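Local coordinates for protein Two-component system sensor histidine kinase (Bacteroides thetaiotaomicron, PDB 3OTT) that probably senses saccharides outside the cell for a phosphorelay that regulates transcription, this chain being its extracellular part of two beta-propellers and a beta-sandwich, at residues Q158-T163 against Y216-G221; I180-H185 against L191-L196; Y693-M698 against S715-G720; N710-S715 against Y722-S727. All blocks are in the same frame, centred on the assembly; numbering follows the deposited sequence.

Contact 1: Q158-T163 against Y216-G221; sequences QIYVGT and YFPSTG
Y160 meets Y216 and P218 almost entirely with the far end of its ring, and the contact is mostly van der Waals packing. The two aromatic side chains cross at about a right angle. Y160 CE2 lies 3.8 Å from Y216 CE2, while the hydroxyl reaches past it: Y160 OH sits at the rim of the Y216 ring, in its plane, 3.5 Å from Y216 CE2. The torsions set up this crossing. Y160 has CG beside the backbone N (chi1 -73°), whereas Y216 swings CG opposite its own N (chi1 164°), which presents the CE2 edge to its neighbour. P218 adds the third surface, its CB 3.7 Å from Y160 OH, and its backbone N lies over one face of the Y216 ring.

The polar part involves the same hydroxyl, since Y160 OH is hydrogen-bonded to NH1 of R169, whose side chain also touches Y216. Losing the hydroxyl to a phenylalanine here would probably leave R169 without that mate and open a small gap between Y216 CE2 and P218. P218 lies in a tight turn: F217 O accepts from both T220 N, at 3.1 Å, and G221 N, at 2.8 Å.

Two neighbouring propeller blades are joined in this way. Y160 comes from strand 159-163, flanked by 148-153 and 166-171; Y216 comes from strand 212-217 of the next blade, whose strand 204-209 sends V205 against Y160 and I207 against Y216. Beyond the turn, F217 packs on T220 of the second subunit.

Contact 2: I180-H185 against L191-L196; sequences IPLPVH and LFVNSL
The connection between two successive propeller blades folds back on itself where L182 and V184 close over L191 and V193. The linker runs from strand 176-180, the last of one four-stranded blade, to strand 193-199, the first of the next. The contact is wholly apolar and made by methyl groups. L182 CD1 lies at its middle, 4.0 Å from V193 CG2 and 4.1 Å from L191 CD2, and the L182 side chain crosses both at about a right angle. V184 instead meets L191 tip to tip, CG2 to CD2 at 3.9 Å. L191 CD2 thus serves two partners, and the leucine gets there by turning its CG opposite the backbone N (chi1 -153°). With no hydrogen bond between the segments, the packing depends on the fit of these branches.

Strand 204-209 lies under the cluster: I207 touches L182 and V193, and T209 touches L191. From strand 212-217, Y212 and F214 press on V184, and the hydroxyl of Y212 also holds the backbone N of H185. A classic beta bulge follows directly, with N194 and S195 both facing G208, as strand 193-199 settles against 204-209.

Contact 3: Y693-M698 against S715-G720; sequences YRLEGM and SNLSYG
OD2 of D699 grips the backbone N of L695 and the hydroxyl of Y714 together, and so helps fix the end of strand 691-696, where L695, and M698 in the turn beyond, reach for L717. The turn is a type II beta turn: M698 N bonds weakly to L695 O at 3.0 Å, and G697 takes the positive phi of its third position (105°). On the other face of the strand, R694 NE and E696 OE2 form a long, weak salt bridge of 3.4 Å, and R694 also lies against W702 in a cation-pi contact.

The contact itself converges on one methyl, L717 CD2. L695 comes at it tip to tip, CD2 to CD2 at 4.0 Å, with CG turned opposite the backbone N (chi1 -178°). M698 crosses L717 obliquely and brings in its terminal methyl; the chain bends at chi2 and again at chi3, which curls CE round to 3.5 Å from L717 CD2, a tight fit. L717 is buried, whereas M698 is exposed.

The loop bearing L717 is tied by N672, which bonds its carbonyl, and by N673, which bonds N716 N. It leads from strand 711-714, whose Y714 packs on L695 and M698, to strand 720-728, the partner beside 691-696; the leucine thus sits where the loop passes from one sheet of the sandwich to the other.

Contact 4: N710-S715 against Y722-S727; sequences NRITYS and YQLIIS
I712 and I726 point at each other tip to tip, their CD1 methyls 3.8 Å apart. I712 CD1 also stands 3.9 Å from I726 CG1, so the end of one isoleucine rests along the CG1-CD1 arm of the other. In both, CG1 lies opposite the carbonyl carbon and beside the backbone N (chi1 -71° in I712, -58° in I726), which sends the long arm across. Contact with L724 is looser: its CD2 is 4.4 Å from I712 CG2 and 4.5 Å from Y714 CE1, approaching the tyrosine ring obliquely.

The next shell packs around this row. L678 of strand 674-679 touches both I712 and I726, and Y693 of strand 691-696 packs on I712 and Y714. Further out, strand 711-714 is held at its place in the sheet by backbone bonds from I712 to F676 and from Y714 to L674. R711 points the other way from I712, with a salt bridge to E677 and a cation-pi contact with Y642.

No hydrogen bond joins the two strands. Their axes pass 10.9 Å apart and run nearly antiparallel, at 154°, the spacing of layers that meet through side chains. Strand 711-714 edges the four-stranded sheet and 720-728 runs within the other, so I712, L724 and I726 belong to the hydrophobic core of a beta-sandwich, with Y714 at its margin, as expected of the E-set fold of the Y_Y_Y domain.

In the fold
The four contacts form two pairs. Contacts 1 and 2 have centres about 11 Å apart and share a blade boundary in the first propeller: T163 O probably accepts a hydrogen bond from V193 N at 2.8 Å, and L196 CD1 packs on Y160 O. Contacts 3 and 4, centres about 9 Å apart, share S715 and the core of the C-terminal sandwich; E696 N to Q723 O, at 2.8 Å, is probably one bond of the sheet joining them. The pairs are remote, with contacts 1 and 3 about 61 Å apart between centres. None of the residues binding the hexatantalum dodecabromide cluster, such as E32, E289 or R634, belongs to these segments.

Contact 1: Q158-T163 against Y216-G221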
# COMPACT_ATOMS: atom_id res chain seq x y z
N GLN B 158 -14.99 -2.49 13.56
CA GLN B 158 -16.13 -2.81 14.41
C GLN B 158 -16.01 -4.26 14.88
O GLN B 158 -15.42 -5.09 14.16
CB GLN B 158 -17.43 -2.69 13.60
CG GLN B 158 -17.75 -1.26 13.17
CD GLN B 158 -18.34 -0.47 14.31
OE1 GLN B 158 -17.62 -0.08 15.21
NE2 GLN B 158 -19.66 -0.29 14.30
N ILE B 159 -16.60 -4.58 16.04
CA ILE B 159 -16.59 -5.94 16.55
C ILE B 159 -17.98 -6.50 16.64
O ILE B 159 -18.81 -5.96 17.38
CB ILE B 159 -15.91 -6.03 17.93
CG1 ILE B 159 -14.49 -5.43 17.93
CG2 ILE B 159 -15.95 -7.42 18.46
CD1 ILE B 159 -13.44 -6.21 17.12
N TYR B 160 -18.20 -7.62 15.92
CA TYR B 160 -19.48 -8.30 15.86
C TYR B 160 -19.39 -9.57 16.65
O TYR B 160 -18.46 -10.33 16.48
CB TYR B 160 -19.91 -8.55 14.40
CG TYR B 160 -20.37 -7.28 13.69
CD1 TYR B 160 -19.47 -6.50 13.03
CD2 TYR B 160 -21.71 -6.88 13.71
CE1 TYR B 160 -19.85 -5.37 12.35
CE2 TYR B 160 -22.12 -5.71 13.07
CZ TYR B 160 -21.17 -4.95 12.41
OH TYR B 160 -21.51 -3.79 11.77
N VAL B 161 -20.37 -9.84 17.51
CA VAL B 161 -20.32 -11.00 18.41
C VAL B 161 -21.62 -11.82 18.26
O VAL B 161 -22.71 -11.33 18.60
CB VAL B 161 -20.16 -10.54 19.89
CG1 VAL B 161 -20.19 -11.75 20.89
CG2 VAL B 161 -18.95 -9.71 20.02
N GLY B 162 -21.49 -13.06 17.78
CA GLY B 162 -22.61 -13.98 17.63
C GLY B 162 -22.67 -14.91 18.83
O GLY B 162 -21.68 -15.55 19.20
N THR B 163 -23.85 -15.04 19.43
CA THR B 163 -24.02 -15.75 20.67
C THR B 163 -25.11 -16.81 20.57
O THR B 163 -25.75 -16.98 19.54
CB THR B 163 -24.38 -14.80 21.87
OG1 THR B 163 -25.76 -14.43 21.84
CG2 THR B 163 -23.42 -13.57 22.01
N TYR B 216 -26.48 -8.44 6.86
CA TYR B 216 -26.72 -7.16 7.55
C TYR B 216 -25.87 -6.10 6.87
O TYR B 216 -24.73 -6.35 6.54
CB TYR B 216 -26.36 -7.32 9.01
CG TYR B 216 -26.19 -6.03 9.78
CD1 TYR B 216 -27.31 -5.27 10.14
CD2 TYR B 216 -24.94 -5.57 10.17
CE1 TYR B 216 -27.22 -4.11 10.84
CE2 TYR B 216 -24.85 -4.33 10.87
CZ TYR B 216 -26.04 -3.62 11.21
OH TYR B 216 -26.08 -2.44 11.94
N PHE B 217 -26.42 -4.90 6.69
CA PHE B 217 -25.70 -3.84 5.94
C PHE B 217 -25.53 -2.68 6.88
O PHE B 217 -26.50 -1.90 7.09
CB PHE B 217 -26.51 -3.37 4.71
CG PHE B 217 -26.80 -4.46 3.74
CD1 PHE B 217 -25.91 -4.71 2.71
CD2 PHE B 217 -27.95 -5.27 3.87
CE1 PHE B 217 -26.15 -5.74 1.75
CE2 PHE B 217 -28.19 -6.30 2.95
CZ PHE B 217 -27.28 -6.54 1.88
N PRO B 218 -24.33 -2.55 7.44
CA PRO B 218 -24.09 -1.52 8.46
C PRO B 218 -24.29 -0.10 7.95
O PRO B 218 -24.65 0.78 8.72
CB PRO B 218 -22.63 -1.76 8.94
CG PRO B 218 -22.14 -3.03 8.20
CD PRO B 218 -23.16 -3.43 7.18
N SER B 219 -24.09 0.15 6.67
CA SER B 219 -24.33 1.50 6.16
C SER B 219 -25.78 2.03 6.28
O SER B 219 -25.98 3.22 6.28
CB SER B 219 -23.87 1.62 4.73
OG SER B 219 -24.70 0.79 3.96
N THR B 220 -26.78 1.14 6.34
CA THR B 220 -28.17 1.55 6.39
C THR B 220 -28.95 0.87 7.51
O THR B 220 -30.07 1.24 7.79
CB THR B 220 -28.87 1.18 5.10
OG1 THR B 220 -28.76 -0.25 4.85
CG2 THR B 220 -28.28 1.97 3.90
N GLY B 221 -28.39 -0.16 8.14
CA GLY B 221 -29.11 -1.01 9.09
C GLY B 221 -30.09 -2.01 8.46
O GLY B 221 -30.85 -2.66 9.19

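Contact 2: I180-H185 against L191-L196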
# COMPACT_ATOMS: atom_id res chain seq x y z
N ILE B 180 -28.56 -6.54 17.57
CA ILE B 180 -29.01 -6.42 16.18
C ILE B 180 -30.03 -7.52 15.95
O ILE B 180 -29.66 -8.68 15.80
CB ILE B 180 -27.88 -6.55 15.12
CG1 ILE B 180 -26.88 -5.44 15.26
CG2 ILE B 180 -28.45 -6.51 13.69
CD1 ILE B 180 -25.50 -5.88 14.78
N PRO B 181 -31.31 -7.15 15.96
CA PRO B 181 -32.42 -8.10 15.91
C PRO B 181 -32.48 -8.76 14.55
O PRO B 181 -32.24 -8.09 13.56
CB PRO B 181 -33.68 -7.20 16.10
CG PRO B 181 -33.15 -5.88 16.72
CD PRO B 181 -31.78 -5.75 16.06
N LEU B 182 -32.82 -10.04 14.50
CA LEU B 182 -32.77 -10.76 13.24
C LEU B 182 -34.17 -11.23 12.91
O LEU B 182 -34.82 -11.90 13.70
CB LEU B 182 -31.77 -11.93 13.31
CG LEU B 182 -30.28 -11.58 13.56
CD1 LEU B 182 -29.52 -12.80 14.04
CD2 LEU B 182 -29.53 -11.02 12.37
N PRO B 183 -34.66 -10.83 11.75
CA PRO B 183 -36.09 -11.02 11.41
C PRO B 183 -36.37 -12.47 10.98
O PRO B 183 -35.76 -13.00 10.04
CB PRO B 183 -36.32 -10.03 10.23
CG PRO B 183 -34.96 -9.91 9.57
CD PRO B 183 -33.97 -9.95 10.80
N VAL B 184 -37.28 -13.10 11.69
CA VAL B 184 -37.51 -14.51 11.53
C VAL B 184 -39.04 -14.73 11.44
O VAL B 184 -39.79 -13.86 11.89
CB VAL B 184 -36.86 -15.30 12.74
CG1 VAL B 184 -37.47 -16.66 12.87
CG2 VAL B 184 -35.34 -15.39 12.57
N HIS B 185 -39.45 -15.87 10.89
CA HIS B 185 -40.86 -16.27 10.86
C HIS B 185 -41.59 -16.53 12.22
O HIS B 185 -42.76 -16.22 12.32
CB HIS B 185 -41.14 -17.39 9.85
CG HIS B 185 -42.59 -17.52 9.48
ND1 HIS B 185 -43.31 -18.68 9.64
CD2 HIS B 185 -43.49 -16.59 9.05
CE1 HIS B 185 -44.56 -18.48 9.28
NE2 HIS B 185 -44.70 -17.22 8.92
N LEU B 191 -32.04 -17.41 19.02
CA LEU B 191 -31.39 -17.65 17.78
C LEU B 191 -29.86 -17.81 17.92
O LEU B 191 -29.16 -16.84 18.15
CB LEU B 191 -31.80 -16.61 16.74
CG LEU B 191 -31.68 -17.16 15.31
CD1 LEU B 191 -32.60 -18.38 15.01
CD2 LEU B 191 -31.97 -16.01 14.35
N PHE B 192 -29.39 -19.04 17.80
CA PHE B 192 -27.93 -19.35 17.75
C PHE B 192 -27.29 -18.59 16.63
O PHE B 192 -27.68 -18.77 15.50
CB PHE B 192 -27.65 -20.82 17.30
CG PHE B 192 -27.92 -21.87 18.33
CD1 PHE B 192 -26.84 -22.45 19.04
CD2 PHE B 192 -29.23 -22.38 18.51
CE1 PHE B 192 -27.05 -23.49 19.99
CE2 PHE B 192 -29.47 -23.41 19.44
CZ PHE B 192 -28.37 -23.97 20.20
N VAL B 193 -26.23 -17.87 16.90
CA VAL B 193 -25.47 -17.36 15.78
C VAL B 193 -24.14 -18.06 15.72
O VAL B 193 -23.22 -17.73 16.49
CB VAL B 193 -25.28 -15.84 15.86
CG1 VAL B 193 -24.25 -15.39 14.81
CG2 VAL B 193 -26.61 -15.11 15.65
N ASN B 194 -24.02 -19.02 14.80
CA ASN B 194 -22.84 -19.88 14.71
C ASN B 194 -21.73 -19.26 13.93
O ASN B 194 -20.56 -19.68 14.08
CB ASN B 194 -23.12 -21.17 13.92
CG ASN B 194 -24.28 -21.95 14.41
OD1 ASN B 194 -24.39 -22.25 15.61
ND2 ASN B 194 -25.17 -22.32 13.49
N SER B 195 -22.05 -18.32 13.04
CA SER B 195 -21.01 -17.93 12.07
C SER B 195 -21.21 -16.54 11.48
O SER B 195 -22.38 -16.15 11.23
CB SER B 195 -20.98 -18.96 10.92
OG SER B 195 -19.89 -18.69 10.09
N LEU B 196 -20.09 -15.84 11.26
CA LEU B 196 -20.07 -14.46 10.84
C LEU B 196 -18.99 -14.26 9.81
O LEU B 196 -17.92 -14.83 9.95
CB LEU B 196 -19.79 -13.50 12.02
CG LEU B 196 -20.83 -13.40 13.14
CD1 LEU B 196 -20.37 -12.42 14.29
CD2 LEU B 196 -22.15 -12.99 12.56

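Contact 3: Y693-M698 against S715-G720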
# COMPACT_ATOMS: atom_id res chain seq x y z
N TYR B 693 18.24 -34.60 -6.41
CA TYR B 693 18.97 -34.38 -5.16
C TYR B 693 20.33 -35.00 -5.25
O TYR B 693 20.55 -35.96 -6.03
CB TYR B 693 18.20 -34.96 -3.97
CG TYR B 693 18.09 -36.47 -3.90
CD1 TYR B 693 17.11 -37.15 -4.61
CD2 TYR B 693 18.96 -37.21 -3.12
CE1 TYR B 693 17.00 -38.55 -4.56
CE2 TYR B 693 18.89 -38.62 -3.05
CZ TYR B 693 17.92 -39.27 -3.77
OH TYR B 693 17.84 -40.63 -3.69
N ARG B 694 21.23 -34.50 -4.42
CA ARG B 694 22.56 -35.09 -4.30
C ARG B 694 23.12 -34.76 -2.92
O ARG B 694 22.78 -33.72 -2.34
CB ARG B 694 23.50 -34.56 -5.39
CG ARG B 694 23.73 -33.06 -5.31
CD ARG B 694 24.26 -32.54 -6.65
NE ARG B 694 25.65 -32.94 -6.88
CZ ARG B 694 26.17 -33.13 -8.09
NH1 ARG B 694 25.43 -32.96 -9.19
NH2 ARG B 694 27.43 -33.49 -8.21
N LEU B 695 23.95 -35.65 -2.38
CA LEU B 695 24.59 -35.35 -1.12
C LEU B 695 26.09 -35.11 -1.31
O LEU B 695 26.84 -36.06 -1.48
CB LEU B 695 24.29 -36.48 -0.08
CG LEU B 695 24.84 -36.32 1.35
CD1 LEU B 695 24.19 -35.13 2.00
CD2 LEU B 695 24.70 -37.57 2.23
N GLU B 696 26.53 -33.86 -1.28
CA GLU B 696 27.94 -33.52 -1.37
C GLU B 696 28.74 -34.20 -0.28
O GLU B 696 28.39 -34.12 0.88
CB GLU B 696 28.20 -32.01 -1.33
CG GLU B 696 27.95 -31.28 -2.66
CD GLU B 696 28.84 -31.80 -3.81
OE1 GLU B 696 30.07 -32.06 -3.59
OE2 GLU B 696 28.28 -31.98 -4.92
N GLY B 697 29.80 -34.91 -0.68
CA GLY B 697 30.62 -35.71 0.24
C GLY B 697 30.33 -37.20 0.08
O GLY B 697 30.97 -38.05 0.72
N MET B 698 29.37 -37.51 -0.80
CA MET B 698 28.87 -38.87 -0.96
C MET B 698 28.64 -39.04 -2.44
O MET B 698 29.36 -39.80 -3.08
CB MET B 698 27.60 -39.09 -0.13
CG MET B 698 26.89 -40.45 -0.28
SD MET B 698 27.95 -41.83 0.16
CE MET B 698 28.18 -41.54 1.94
N SER B 715 21.65 -44.12 3.99
CA SER B 715 21.97 -45.04 5.12
C SER B 715 23.49 -45.16 5.37
O SER B 715 24.30 -44.82 4.49
CB SER B 715 21.34 -46.39 4.84
OG SER B 715 22.02 -46.95 3.73
N ASN B 716 23.87 -45.58 6.59
CA ASN B 716 25.26 -45.80 6.97
C ASN B 716 26.23 -44.67 6.67
O ASN B 716 27.34 -44.92 6.16
CB ASN B 716 25.82 -47.04 6.27
CG ASN B 716 24.94 -48.23 6.39
OD1 ASN B 716 24.56 -48.81 5.38
ND2 ASN B 716 24.62 -48.62 7.62
N LEU B 717 25.86 -43.43 6.98
CA LEU B 717 26.78 -42.36 6.77
C LEU B 717 27.89 -42.44 7.80
O LEU B 717 27.62 -42.77 8.95
CB LEU B 717 26.10 -41.01 6.78
CG LEU B 717 25.03 -40.89 5.68
CD1 LEU B 717 24.18 -39.68 5.91
CD2 LEU B 717 25.77 -40.77 4.35
N SER B 718 29.13 -42.22 7.33
CA SER B 718 30.34 -42.08 8.17
C SER B 718 30.51 -40.68 8.73
O SER B 718 30.05 -39.71 8.13
CB SER B 718 31.60 -42.39 7.33
OG SER B 718 31.60 -43.79 7.07
N TYR B 719 31.25 -40.54 9.83
CA TYR B 719 31.39 -39.23 10.38
C TYR B 719 31.97 -38.30 9.30
O TYR B 719 32.64 -38.76 8.36
CB TYR B 719 32.20 -39.26 11.68
CG TYR B 719 33.68 -39.41 11.43
CD1 TYR B 719 34.56 -38.37 11.66
CD2 TYR B 719 34.18 -40.61 10.91
CE1 TYR B 719 35.92 -38.53 11.40
CE2 TYR B 719 35.48 -40.78 10.64
CZ TYR B 719 36.37 -39.75 10.88
OH TYR B 719 37.70 -39.99 10.59
N GLY B 720 31.68 -37.01 9.40
CA GLY B 720 32.14 -36.05 8.42
C GLY B 720 31.06 -34.99 8.10
O GLY B 720 29.98 -34.94 8.71

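Contact 4: N710-S715 against Y722-S727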
# COMPACT_ATOMS: atom_id res chain seq x y z
N ASN B 710 8.41 -37.96 -2.24
CA ASN B 710 9.08 -36.75 -1.80
C ASN B 710 10.00 -37.05 -0.64
O ASN B 710 10.31 -36.15 0.12
CB ASN B 710 8.09 -35.68 -1.35
CG ASN B 710 7.35 -36.10 -0.12
OD1 ASN B 710 6.95 -37.23 -0.03
ND2 ASN B 710 7.15 -35.20 0.83
N ARG B 711 10.39 -38.30 -0.49
CA ARG B 711 11.28 -38.69 0.61
C ARG B 711 12.71 -39.10 0.13
O ARG B 711 12.86 -39.87 -0.75
CB ARG B 711 10.65 -39.79 1.48
CG ARG B 711 11.67 -40.35 2.46
CD ARG B 711 11.17 -41.46 3.30
NE ARG B 711 9.93 -41.06 3.94
CZ ARG B 711 9.50 -41.57 5.08
NH1 ARG B 711 10.26 -42.46 5.71
NH2 ARG B 711 8.33 -41.17 5.58
N ILE B 712 13.71 -38.57 0.78
CA ILE B 712 15.09 -38.79 0.40
C ILE B 712 15.78 -39.55 1.53
O ILE B 712 15.72 -39.13 2.66
CB ILE B 712 15.79 -37.45 0.18
CG1 ILE B 712 15.26 -36.79 -1.11
CG2 ILE B 712 17.37 -37.62 0.15
CD1 ILE B 712 15.79 -35.33 -1.28
N THR B 713 16.40 -40.69 1.22
CA THR B 713 16.96 -41.54 2.25
C THR B 713 18.46 -41.87 2.01
O THR B 713 18.86 -42.28 0.92
CB THR B 713 16.08 -42.82 2.50
OG1 THR B 713 16.57 -43.56 3.65
CG2 THR B 713 16.12 -43.76 1.29
N TYR B 714 19.27 -41.69 3.05
CA TYR B 714 20.67 -42.14 3.02
C TYR B 714 20.91 -43.04 4.19
O TYR B 714 20.44 -42.76 5.26
CB TYR B 714 21.60 -40.94 3.14
CG TYR B 714 21.76 -40.25 1.85
CD1 TYR B 714 20.98 -39.14 1.55
CD2 TYR B 714 22.67 -40.71 0.88
CE1 TYR B 714 21.06 -38.49 0.34
CE2 TYR B 714 22.78 -40.02 -0.38
CZ TYR B 714 21.95 -38.92 -0.62
OH TYR B 714 21.99 -38.20 -1.79
N SER B 715 21.65 -44.12 3.99
CA SER B 715 21.97 -45.04 5.12
C SER B 715 23.49 -45.16 5.37
O SER B 715 24.30 -44.82 4.49
CB SER B 715 21.34 -46.39 4.84
OG SER B 715 22.02 -46.95 3.73
N TYR B 722 28.70 -33.18 5.17
CA TYR B 722 27.94 -33.39 3.93
C TYR B 722 27.07 -32.15 3.70
O TYR B 722 26.92 -31.31 4.60
CB TYR B 722 27.04 -34.64 4.00
CG TYR B 722 27.76 -35.87 4.44
CD1 TYR B 722 27.76 -36.27 5.79
CD2 TYR B 722 28.44 -36.65 3.52
CE1 TYR B 722 28.44 -37.40 6.19
CE2 TYR B 722 29.12 -37.80 3.91
CZ TYR B 722 29.11 -38.15 5.23
OH TYR B 722 29.78 -39.26 5.60
N GLN B 723 26.53 -32.04 2.49
CA GLN B 723 25.61 -30.95 2.15
C GLN B 723 24.57 -31.57 1.23
O GLN B 723 24.93 -32.07 0.17
CB GLN B 723 26.37 -29.79 1.46
CG GLN B 723 25.50 -28.64 1.05
CD GLN B 723 26.27 -27.54 0.32
OE1 GLN B 723 26.62 -27.70 -0.85
NE2 GLN B 723 26.48 -26.41 1.00
N LEU B 724 23.30 -31.54 1.64
CA LEU B 724 22.23 -32.04 0.82
C LEU B 724 21.72 -30.91 -0.09
O LEU B 724 21.33 -29.83 0.38
CB LEU B 724 21.09 -32.39 1.74
CG LEU B 724 20.14 -33.53 1.52
CD1 LEU B 724 18.78 -33.14 2.09
CD2 LEU B 724 20.08 -34.12 0.10
N ILE B 725 21.71 -31.17 -1.38
CA ILE B 725 21.22 -30.18 -2.31
C ILE B 725 19.98 -30.72 -3.02
O ILE B 725 20.01 -31.82 -3.58
CB ILE B 725 22.32 -29.77 -3.31
CG1 ILE B 725 23.54 -29.22 -2.54
CG2 ILE B 725 21.80 -28.76 -4.35
CD1 ILE B 725 24.85 -29.09 -3.44
N ILE B 726 18.88 -29.98 -2.94
CA ILE B 726 17.64 -30.43 -3.52
C ILE B 726 17.17 -29.41 -4.54
O ILE B 726 17.23 -28.23 -4.27
CB ILE B 726 16.57 -30.65 -2.45
CG1 ILE B 726 17.06 -31.68 -1.41
CG2 ILE B 726 15.26 -31.12 -3.08
CD1 ILE B 726 16.20 -31.71 -0.14
N SER B 727 16.73 -29.84 -5.72
CA SER B 727 16.32 -28.85 -6.75
C SER B 727 15.17 -29.37 -7.59
O SER B 727 15.09 -30.55 -7.84
CB SER B 727 17.53 -28.45 -7.63
OG SER B 727 17.19 -27.39 -8.51